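Local coordinates for prophage pi2 protein 01, integrase (Lactococcus lactis, PDB 3LYS), which probably binds DNA as part of a phage integrase, of which this chain is the helical N-terminal core-binding piece, at residues A[6-11]-A[44-49]; A[14-19]-A[31-36]; A[54-59]-A[95-100]. The protein carries 1 engineered substitution. All coordinates share one frame; numbering follows the deposited sequence.

Contact 1 (A[6-11]-A[44-49])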
loop_
_atom_site.group_PDB
_atom_site.type_symbol
_atom_site.label_atom_id
_atom_site.label_comp_id
_atom_site.label_asym_id
_atom_site.label_seq_id
_atom_site.Cartn_x
_atom_site.Cartn_y
_atom_site.Cartn_z
ATOM N N GLN A 6 -2.537 -8.549 -11.127
ATOM C CA GLN A 6 -3.720 -8.266 -10.332
ATOM C C GLN A 6 -3.735 -6.775 -9.947
ATOM O O GLN A 6 -2.724 -6.082 -10.091
ATOM C CB GLN A 6 -3.701 -9.152 -9.086
ATOM C CG GLN A 6 -5.003 -9.230 -8.334
ATOM C CD GLN A 6 -4.804 -9.753 -6.935
ATOM O OE1 GLN A 6 -3.794 -10.392 -6.643
ATOM N NE2 GLN A 6 -5.761 -9.483 -6.057
ATOM N N GLU A 7 -4.872 -6.271 -9.474
ATOM C CA GLU A 7 -4.946 -4.869 -9.084
ATOM C C GLU A 7 -4.349 -4.693 -7.715
ATOM O O GLU A 7 -4.574 -5.506 -6.839
ATOM C CB GLU A 7 -6.381 -4.393 -9.022
ATOM C CG GLU A 7 -7.135 -4.611 -10.298
ATOM C CD GLU A 7 -8.463 -3.891 -10.303
ATOM O OE1 GLU A 7 -9.261 -4.177 -11.227
ATOM O OE2 GLU A 7 -8.697 -3.044 -9.396
ATOM N N ILE A 8 -3.591 -3.625 -7.524
ATOM C CA ILE A 8 -2.993 -3.372 -6.229
ATOM C C ILE A 8 -4.056 -3.390 -5.134
ATOM O O ILE A 8 -3.874 -4.029 -4.098
ATOM C CB ILE A 8 -2.294 -2.012 -6.221
ATOM C CG1 ILE A 8 -1.772 -1.695 -4.821
ATOM C CG2 ILE A 8 -3.250 -0.935 -6.704
ATOM C CD1 ILE A 8 -0.620 -2.551 -4.409
ATOM N N SER A 9 -5.166 -2.690 -5.360
ATOM C CA SER A 9 -6.240 -2.624 -4.364
ATOM C C SER A 9 -6.768 -4.004 -4.027
ATOM O O SER A 9 -6.785 -4.407 -2.863
ATOM C CB SER A 9 -7.388 -1.727 -4.861
ATOM O OG SER A 9 -7.782 -2.040 -6.200
ATOM N N GLU A 10 -7.178 -4.731 -5.061
ATOM C CA GLU A 10 -7.720 -6.072 -4.906
ATOM C C GLU A 10 -6.803 -6.983 -4.104
ATOM O O GLU A 10 -7.227 -7.645 -3.159
ATOM C CB GLU A 10 -7.969 -6.673 -6.277
ATOM C CG GLU A 10 -8.829 -7.892 -6.225
ATOM C CD GLU A 10 -9.177 -8.387 -7.601
ATOM O OE1 GLU A 10 -9.768 -7.611 -8.390
ATOM O OE2 GLU A 10 -8.859 -9.561 -7.897
ATOM N N TYR A 11 -5.542 -7.013 -4.504
ATOM C CA TYR A 11 -4.552 -7.818 -3.831
ATOM C C TYR A 11 -4.417 -7.431 -2.368
ATOM O O TYR A 11 -4.403 -8.293 -1.501
ATOM C CB TYR A 11 -3.199 -7.682 -4.522
ATOM C CG TYR A 11 -2.047 -8.168 -3.681
ATOM C CD1 TYR A 11 -1.311 -7.275 -2.902
ATOM C CD2 TYR A 11 -1.736 -9.527 -3.601
ATOM C CE1 TYR A 11 -0.301 -7.713 -2.057
ATOM C CE2 TYR A 11 -0.730 -9.982 -2.757
ATOM C CZ TYR A 11 -0.019 -9.071 -1.988
ATOM O OH TYR A 11 0.961 -9.522 -1.142
ATOM N N PRO A 44 -6.877 3.398 -8.543
ATOM C CA PRO A 44 -7.976 2.604 -9.088
ATOM C C PRO A 44 -7.542 1.304 -9.762
ATOM O O PRO A 44 -7.052 0.379 -9.106
ATOM C CB PRO A 44 -8.639 3.567 -10.063
ATOM C CG PRO A 44 -7.476 4.336 -10.571
ATOM C CD PRO A 44 -6.734 4.654 -9.291
ATOM N N ASN A 45 -7.712 1.227 -11.074
ATOM C CA ASN A 45 -7.365 0.007 -11.782
ATOM C C ASN A 45 -5.867 -0.233 -11.919
ATOM O O ASN A 45 -5.413 -0.904 -12.849
ATOM C CB ASN A 45 -8.030 0.012 -13.150
ATOM C CG ASN A 45 -9.531 0.090 -13.050
ATOM O OD1 ASN A 45 -10.169 -0.808 -12.515
ATOM N ND2 ASN A 45 -10.106 1.174 -13.555
ATOM N N VAL A 46 -5.101 0.291 -10.973
ATOM C CA VAL A 46 -3.654 0.136 -10.995
ATOM C C VAL A 46 -3.215 -1.319 -10.777
ATOM O O VAL A 46 -3.529 -1.926 -9.752
ATOM C CB VAL A 46 -3.009 1.027 -9.916
ATOM C CG1 VAL A 46 -1.531 1.173 -10.188
ATOM C CG2 VAL A 46 -3.705 2.379 -9.881
ATOM N N LEU A 47 -2.504 -1.880 -11.752
ATOM C CA LEU A 47 -2.014 -3.253 -11.640
ATOM C C LEU A 47 -0.677 -3.288 -10.934
ATOM O O LEU A 47 0.232 -2.521 -11.241
ATOM C CB LEU A 47 -1.855 -3.906 -13.006
ATOM C CG LEU A 47 -2.991 -4.813 -13.422
ATOM C CD1 LEU A 47 -4.270 -4.008 -13.518
ATOM C CD2 LEU A 47 -2.651 -5.464 -14.746
ATOM N N ILE A 48 -0.568 -4.202 -9.989
ATOM C CA ILE A 48 0.638 -4.357 -9.203
ATOM C C ILE A 48 1.904 -4.412 -10.087
ATOM O O ILE A 48 2.970 -3.901 -9.714
ATOM C CB ILE A 48 0.508 -5.621 -8.350
ATOM C CG1 ILE A 48 1.663 -5.722 -7.364
ATOM C CG2 ILE A 48 0.422 -6.832 -9.249
ATOM C CD1 ILE A 48 1.536 -4.783 -6.198
ATOM N N SER A 49 1.780 -5.005 -11.274
ATOM C CA SER A 49 2.909 -5.140 -12.200
ATOM C C SER A 49 3.209 -3.881 -13.002
ATOM O O SER A 49 4.164 -3.855 -13.777
ATOM C CB SER A 49 2.651 -6.289 -13.170
ATOM O OG SER A 49 1.540 -5.997 -13.979
#
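Glu7 and Leu47 face each other across a single antiparallel beta bridge, at the point where the chain of the SAM-like core-binding domain turns into helix 8-19. They form a non-hydrogen-bonded pair, and one backbone bond lies to either side of it. Ile48 N donates to Gln6 O at 2.9 Å. Ile8 N donates to Val46 O at 2.8 Å, with an N-H...O angle of 167°. The same two oxygens also take CA-H...O contacts, from Leu47 CA and from Glu7 CA. Glu7, the bridge residue, is also at the N-cap position, and the helix begins at Ile8.

Ile8 carries the apolar half of the contact. Its CB lies 3.7 Å from Val46 O. From CB the chain splits. CG2 stands between the backbone N and the carbonyl carbon. It lies by Val46 O and packs alongside Val46, 3.8 Å from Val46 CB. CG1 is anti to the backbone N (chi1 175°) and leads to CD1, which meets Ile48 CD1 at 3.6 Å. The Ile8 and Ile48 side chains cross there at about a right angle. Leu39 of helix 26-42 and Ile83 of helix 69-88 also touch Ile8, which places this side chain among the helices.

Glu7 and Asn45 add polar groups to the contact. The extended Glu7 side chain runs beside Asn45, pointing the same way. Its carboxylate plane is turned 82° from the Asn45 amide. Glu7 OE1 comes within 3.7 Å of Asn45 OD1, a proximity of two oxygens and not a hydrogen bond.

Contact 2 (A[14-19]-A[31-36])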
loop_
_atom_site.group_PDB
_atom_site.type_symbol
_atom_site.label_atom_id
_atom_site.label_comp_id
_atom_site.label_asym_id
_atom_site.label_seq_id
_atom_site.Cartn_x
_atom_site.Cartn_y
_atom_site.Cartn_z
ATOM N N ASP A 14 -7.008 -9.076 -0.422
ATOM C CA ASP A 14 -6.685 -10.506 -0.446
ATOM C C ASP A 14 -5.639 -10.794 0.640
ATOM O O ASP A 14 -5.831 -11.659 1.492
ATOM C CB ASP A 14 -6.142 -10.855 -1.847
ATOM C CG ASP A 14 -6.056 -12.353 -2.113
ATOM O OD1 ASP A 14 -5.487 -13.072 -1.266
ATOM O OD2 ASP A 14 -6.539 -12.802 -3.184
ATOM N N TRP A 15 -4.545 -10.035 0.595
ATOM C CA TRP A 15 -3.429 -10.145 1.533
ATOM C C TRP A 15 -3.840 -9.938 2.993
ATOM O O TRP A 15 -3.681 -10.835 3.828
ATOM C CB TRP A 15 -2.343 -9.121 1.175
ATOM C CG TRP A 15 -1.167 -9.119 2.107
ATOM C CD1 TRP A 15 -0.178 -10.037 2.157
ATOM C CD2 TRP A 15 -0.911 -8.186 3.179
ATOM N NE1 TRP A 15 0.680 -9.751 3.196
ATOM C CE2 TRP A 15 0.253 -8.620 3.838
ATOM C CE3 TRP A 15 -1.559 -7.033 3.643
ATOM C CZ2 TRP A 15 0.791 -7.945 4.939
ATOM C CZ3 TRP A 15 -1.024 -6.360 4.740
ATOM C CH2 TRP A 15 0.141 -6.822 5.374
HETATM N N MSE A 16 -4.373 -8.757 3.302
HETATM C CA MSE A 16 -4.767 -8.429 4.672
HETATM C C MSE A 16 -5.671 -9.459 5.315
HETATM O O MSE A 16 -5.499 -9.787 6.486
HETATM C CB MSE A 16 -5.435 -7.046 4.714
HETATM C CG MSE A 16 -6.763 -6.919 3.954
HETATM SE SE MSE A 16 -7.531 -5.089 3.955
HETATM C CE MSE A 16 -8.005 -4.951 5.805
ATOM N N GLU A 17 -6.631 -9.968 4.549
ATOM C CA GLU A 17 -7.558 -10.963 5.071
ATOM C C GLU A 17 -6.869 -12.300 5.303
ATOM O O GLU A 17 -7.405 -13.157 5.988
ATOM C CB GLU A 17 -8.747 -11.149 4.126
ATOM C CG GLU A 17 -9.568 -9.886 3.932
ATOM C CD GLU A 17 -10.817 -10.124 3.113
ATOM O OE1 GLU A 17 -10.789 -11.020 2.239
ATOM O OE2 GLU A 17 -11.817 -9.408 3.337
ATOM N N LEU A 18 -5.678 -12.479 4.741
ATOM C CA LEU A 18 -4.949 -13.721 4.929
ATOM C C LEU A 18 -4.009 -13.688 6.111
ATOM O O LEU A 18 -4.097 -14.520 7.010
ATOM C CB LEU A 18 -4.126 -14.063 3.702
ATOM C CG LEU A 18 -4.842 -14.834 2.615
ATOM C CD1 LEU A 18 -3.886 -15.080 1.474
ATOM C CD2 LEU A 18 -5.348 -16.143 3.169
ATOM N N TYR A 19 -3.109 -12.715 6.111
ATOM C CA TYR A 19 -2.111 -12.623 7.162
ATOM C C TYR A 19 -2.401 -11.648 8.286
ATOM O O TYR A 19 -1.676 -11.625 9.278
ATOM C CB TYR A 19 -0.757 -12.273 6.542
ATOM C CG TYR A 19 -0.360 -13.151 5.371
ATOM C CD1 TYR A 19 -1.053 -13.094 4.163
ATOM C CD2 TYR A 19 0.710 -14.038 5.469
ATOM C CE1 TYR A 19 -0.694 -13.907 3.073
ATOM C CE2 TYR A 19 1.084 -14.858 4.386
ATOM C CZ TYR A 19 0.377 -14.789 3.189
ATOM O OH TYR A 19 0.715 -15.593 2.113
ATOM N N GLY A 31 -7.151 -0.005 10.516
ATOM C CA GLY A 31 -6.160 0.697 9.723
ATOM C C GLY A 31 -5.992 0.115 8.338
ATOM O O GLY A 31 -5.944 0.844 7.343
ATOM N N TYR A 32 -5.895 -1.206 8.270
ATOM C CA TYR A 32 -5.735 -1.874 6.991
ATOM C C TYR A 32 -6.978 -1.690 6.128
ATOM O O TYR A 32 -6.881 -1.579 4.907
ATOM C CB TYR A 32 -5.442 -3.363 7.201
ATOM C CG TYR A 32 -4.077 -3.633 7.807
ATOM C CD1 TYR A 32 -3.804 -3.317 9.144
ATOM C CD2 TYR A 32 -3.047 -4.176 7.036
ATOM C CE1 TYR A 32 -2.539 -3.536 9.695
ATOM C CE2 TYR A 32 -1.781 -4.393 7.579
ATOM C CZ TYR A 32 -1.539 -4.072 8.906
ATOM O OH TYR A 32 -0.299 -4.291 9.447
ATOM N N GLU A 33 -8.146 -1.646 6.754
ATOM C CA GLU A 33 -9.365 -1.469 5.988
ATOM C C GLU A 33 -9.348 -0.077 5.373
ATOM O O GLU A 33 -9.783 0.109 4.236
ATOM C CB GLU A 33 -10.582 -1.635 6.886
ATOM C CG GLU A 33 -10.491 -2.815 7.824
ATOM C CD GLU A 33 -11.850 -3.282 8.299
ATOM O OE1 GLU A 33 -12.570 -3.936 7.500
ATOM O OE2 GLU A 33 -12.204 -2.986 9.467
ATOM N N GLN A 34 -8.833 0.889 6.134
ATOM C CA GLN A 34 -8.729 2.282 5.684
ATOM C C GLN A 34 -7.731 2.367 4.544
ATOM O O GLN A 34 -8.001 2.939 3.489
ATOM C CB GLN A 34 -8.255 3.189 6.825
ATOM C CG GLN A 34 -8.123 4.653 6.424
ATOM C CD GLN A 34 -9.443 5.252 5.938
ATOM O OE1 GLN A 34 -10.351 5.521 6.727
ATOM N NE2 GLN A 34 -9.555 5.446 4.627
ATOM N N THR A 35 -6.563 1.800 4.778
ATOM C CA THR A 35 -5.525 1.796 3.768
ATOM C C THR A 35 -6.077 1.158 2.493
ATOM O O THR A 35 -5.773 1.603 1.391
ATOM C CB THR A 35 -4.306 1.038 4.288
ATOM O OG1 THR A 35 -3.764 1.749 5.407
ATOM C CG2 THR A 35 -3.255 0.916 3.211
ATOM N N LEU A 36 -6.891 0.119 2.656
ATOM C CA LEU A 36 -7.500 -0.550 1.522
ATOM C C LEU A 36 -8.353 0.463 0.780
ATOM O O LEU A 36 -8.211 0.652 -0.420
ATOM C CB LEU A 36 -8.381 -1.706 1.991
ATOM C CG LEU A 36 -9.418 -2.201 0.974
ATOM C CD1 LEU A 36 -8.724 -2.752 -0.256
ATOM C CD2 LEU A 36 -10.293 -3.259 1.614
#
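Helices 8-19 and 26-42 form an antiparallel hairpin in the core-binding domain, and here Trp15 and Met16 of the first meet Tyr32, Glu33 and Leu36 of the second. The segment axes approach to 10.7 Å, with N-to-C directions 169° apart. Met16, present as selenomethionine, bridges this gap. Its CB points toward the other helix, and the chain bends at the last torsion (chi3 -69°), which carries CE to Tyr32 CB at 3.3 Å. CE also reaches Glu33 CG at 3.8 Å. The selenium passes 4.0 Å from Leu36 CB, the two side chains crossing at about a right angle. Trp15 and Tyr32 meet rim to rim. Trp15 CZ3 lies 3.5 Å from Tyr32 CE2, close to the plane of each ring, and neither ring covers the face of the other. The ring planes are 33° apart. Phe12, one turn before Met16, also packs on Tyr32 and Leu36, while Arg78 of helix 69-88 touches Tyr32. The side-chain pairs are apolar; Met16 CE and SE also lie against the backbone of Tyr32 and Glu33. No hydrogen bond joins these two segments, so the contact probably depends on van der Waals packing.

Contact 3 (A[54-59]-A[95-100])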
loop_
_atom_site.group_PDB
_atom_site.type_symbol
_atom_site.label_atom_id
_atom_site.label_comp_id
_atom_site.label_asym_id
_atom_site.label_seq_id
_atom_site.Cartn_x
_atom_site.Cartn_y
_atom_site.Cartn_z
ATOM N N SER A 54 8.351 5.529 -9.159
ATOM C CA SER A 54 7.843 6.864 -9.478
ATOM C C SER A 54 6.332 6.913 -9.297
ATOM O O SER A 54 5.815 7.798 -8.616
ATOM C CB SER A 54 8.208 7.246 -10.920
ATOM O OG SER A 54 9.618 7.369 -11.072
ATOM N N SER A 55 5.630 5.965 -9.917
ATOM C CA SER A 55 4.172 5.878 -9.797
ATOM C C SER A 55 3.804 6.009 -8.340
ATOM O O SER A 55 3.087 6.926 -7.947
ATOM C CB SER A 55 3.651 4.519 -10.272
ATOM O OG SER A 55 3.522 4.459 -11.673
ATOM N N TYR A 56 4.309 5.068 -7.555
ATOM C CA TYR A 56 4.038 5.008 -6.136
ATOM C C TYR A 56 4.354 6.314 -5.434
ATOM O O TYR A 56 3.540 6.825 -4.666
ATOM C CB TYR A 56 4.810 3.842 -5.505
ATOM C CG TYR A 56 4.531 3.651 -4.034
ATOM C CD1 TYR A 56 5.496 3.971 -3.075
ATOM C CD2 TYR A 56 3.289 3.206 -3.590
ATOM C CE1 TYR A 56 5.231 3.863 -1.709
ATOM C CE2 TYR A 56 3.011 3.098 -2.226
ATOM C CZ TYR A 56 3.987 3.431 -1.293
ATOM O OH TYR A 56 3.693 3.377 0.050
ATOM N N GLN A 57 5.533 6.862 -5.699
ATOM C CA GLN A 57 5.932 8.127 -5.075
ATOM C C GLN A 57 4.927 9.224 -5.436
ATOM O O GLN A 57 4.551 10.053 -4.606
ATOM C CB GLN A 57 7.340 8.509 -5.550
ATOM C CG GLN A 57 7.958 9.699 -4.819
ATOM C CD GLN A 57 7.816 9.597 -3.307
ATOM O OE1 GLN A 57 6.979 10.269 -2.709
ATOM N NE2 GLN A 57 8.625 8.746 -2.688
ATOM N N ARG A 58 4.493 9.208 -6.690
ATOM C CA ARG A 58 3.531 10.180 -7.177
ATOM C C ARG A 58 2.172 9.987 -6.477
ATOM O O ARG A 58 1.571 10.955 -6.033
ATOM C CB ARG A 58 3.407 10.026 -8.691
ATOM C CG ARG A 58 2.809 11.212 -9.418
ATOM C CD ARG A 58 3.122 11.126 -10.909
ATOM N NE ARG A 58 4.552 11.198 -11.200
ATOM C CZ ARG A 58 5.297 10.284 -11.815
ATOM N NH1 ARG A 58 6.579 10.546 -11.986
ATOM N NH2 ARG A 58 4.798 9.128 -12.243
ATOM N N ALA A 59 1.698 8.739 -6.389
ATOM C CA ALA A 59 0.439 8.434 -5.715
ATOM C C ALA A 59 0.588 8.916 -4.275
ATOM O O ALA A 59 -0.309 9.537 -3.712
ATOM C CB ALA A 59 0.157 6.935 -5.735
ATOM N N ASP A 95 10.635 -4.175 -5.346
ATOM C CA ASP A 95 9.795 -3.484 -4.383
ATOM C C ASP A 95 9.774 -1.991 -4.681
ATOM O O ASP A 95 10.628 -1.253 -4.201
ATOM C CB ASP A 95 10.333 -3.750 -2.972
ATOM C CG ASP A 95 9.795 -2.780 -1.948
ATOM O OD1 ASP A 95 8.566 -2.575 -1.898
ATOM O OD2 ASP A 95 10.610 -2.219 -1.190
ATOM N N PHE A 96 8.806 -1.540 -5.472
ATOM C CA PHE A 96 8.728 -0.119 -5.829
ATOM C C PHE A 96 8.544 0.791 -4.633
ATOM O O PHE A 96 8.732 1.991 -4.742
ATOM C CB PHE A 96 7.590 0.125 -6.818
ATOM C CG PHE A 96 6.294 -0.462 -6.376
ATOM C CD1 PHE A 96 5.558 0.114 -5.342
ATOM C CD2 PHE A 96 5.825 -1.624 -6.958
ATOM C CE1 PHE A 96 4.366 -0.470 -4.896
ATOM C CE2 PHE A 96 4.642 -2.211 -6.521
ATOM C CZ PHE A 96 3.910 -1.628 -5.483
ATOM N N THR A 97 8.180 0.233 -3.490
ATOM C CA THR A 97 7.981 1.063 -2.314
ATOM C C THR A 97 9.264 1.126 -1.508
ATOM O O THR A 97 9.303 1.592 -0.369
ATOM C CB THR A 97 6.877 0.488 -1.435
ATOM O OG1 THR A 97 7.236 -0.833 -1.019
ATOM C CG2 THR A 97 5.596 0.428 -2.206
ATOM N N THR A 98 10.331 0.671 -2.129
ATOM C CA THR A 98 11.605 0.608 -1.464
ATOM C C THR A 98 12.211 1.948 -1.053
ATOM O O THR A 98 12.301 2.256 0.134
ATOM C CB THR A 98 12.582 -0.197 -2.347
ATOM O OG1 THR A 98 13.779 -0.476 -1.616
ATOM C CG2 THR A 98 12.908 0.575 -3.637
ATOM N N ARG A 99 12.611 2.751 -2.029
ATOM C CA ARG A 99 13.254 4.027 -1.752
ATOM C C ARG A 99 12.261 5.171 -1.778
ATOM O O ARG A 99 12.610 6.324 -1.535
ATOM C CB ARG A 99 14.350 4.257 -2.783
ATOM C CG ARG A 99 15.582 4.913 -2.252
ATOM C CD ARG A 99 16.662 4.874 -3.304
ATOM N NE ARG A 99 17.709 5.847 -3.025
ATOM C CZ ARG A 99 17.539 7.163 -3.092
ATOM N NH1 ARG A 99 16.359 7.671 -3.432
ATOM N NH2 ARG A 99 18.551 7.975 -2.812
ATOM N N ALA A 100 11.014 4.857 -2.082
ATOM C CA ALA A 100 9.998 5.894 -2.116
ATOM C C ALA A 100 9.694 6.344 -0.690
ATOM O O ALA A 100 8.673 6.984 -0.439
ATOM C CB ALA A 100 8.736 5.372 -2.785
#
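Tyr56 and Gln57 lie on one turn of helix 53-64, and the chain that follows helix 69-88 passes beside them at Phe96, Thr97 and Ala100. This second segment is irregular. It makes a type I beta turn from Asp95 to Thr98 and then runs on past the helix. The backbones come nearest at Gln57 and Ala100, whose CA atoms are 5.5 Å apart.

The Tyr56 ring is the centre of the contact. Its CG is anti to the backbone N (chi1 -177°), and its CB points toward the turn. Thr97 CG2 sits over the middle of one ring face, 3.4 Å from the centroid and only 9° off the ring normal. This is a CH-pi contact. Ala100 CB comes in the ring plane instead, at the edge, 3.5 Å from Tyr56 CD1. Phe96 approaches with its CD1 3.8 Å from Tyr56 CB, and the two rings meet obliquely. The polar end of Tyr56 is held by helix 69-88, where its OH is hydrogen-bonded to His76 ND1.

One polar bond joins the segments. Gln57 NE2 donates to Ala100 O at 2.9 Å. It is bent, with an N-H...O angle of 133°, and the donor stands above the carbonyl plane. Ala100 is poorly ordered, which makes this bond less certain. Gln57 NE2 also makes a weak hydrogen bond to Val102 O. Asp95 OD2 forms a salt bridge with Arg80 NH2 of helix 69-88.

The contact packs the segment following helix 69-88 onto helix 53-64 of the helical, SAM-like core-binding domain, with Tyr56, Thr97 and His76 in mutual contact.

In the fold
Contacts 1 and 2 share helix 8-19. Contact 1 ties its start to the loop after helix 26-42, and contact 2 pairs its later part with that helix. Along the chain contact 2 is nested inside contact 1. Contact 3 follows both and joins helix 53-64 to the loop after helix 69-88. It is buried, the other two partly buried. Their chemistry differs: contact 1 combines two backbone bonds with isoleucine packing, contact 2 uses apolar side chains, and contact 3 an aromatic ring with one side-chain bond. Ile48 O touches Phe96 CE2, linking contacts 1 and 3; Ser9 O touches Leu36 CD1, linking 1 and 2. Contacts 2 and 3 lie on opposite sides of the chain's centre.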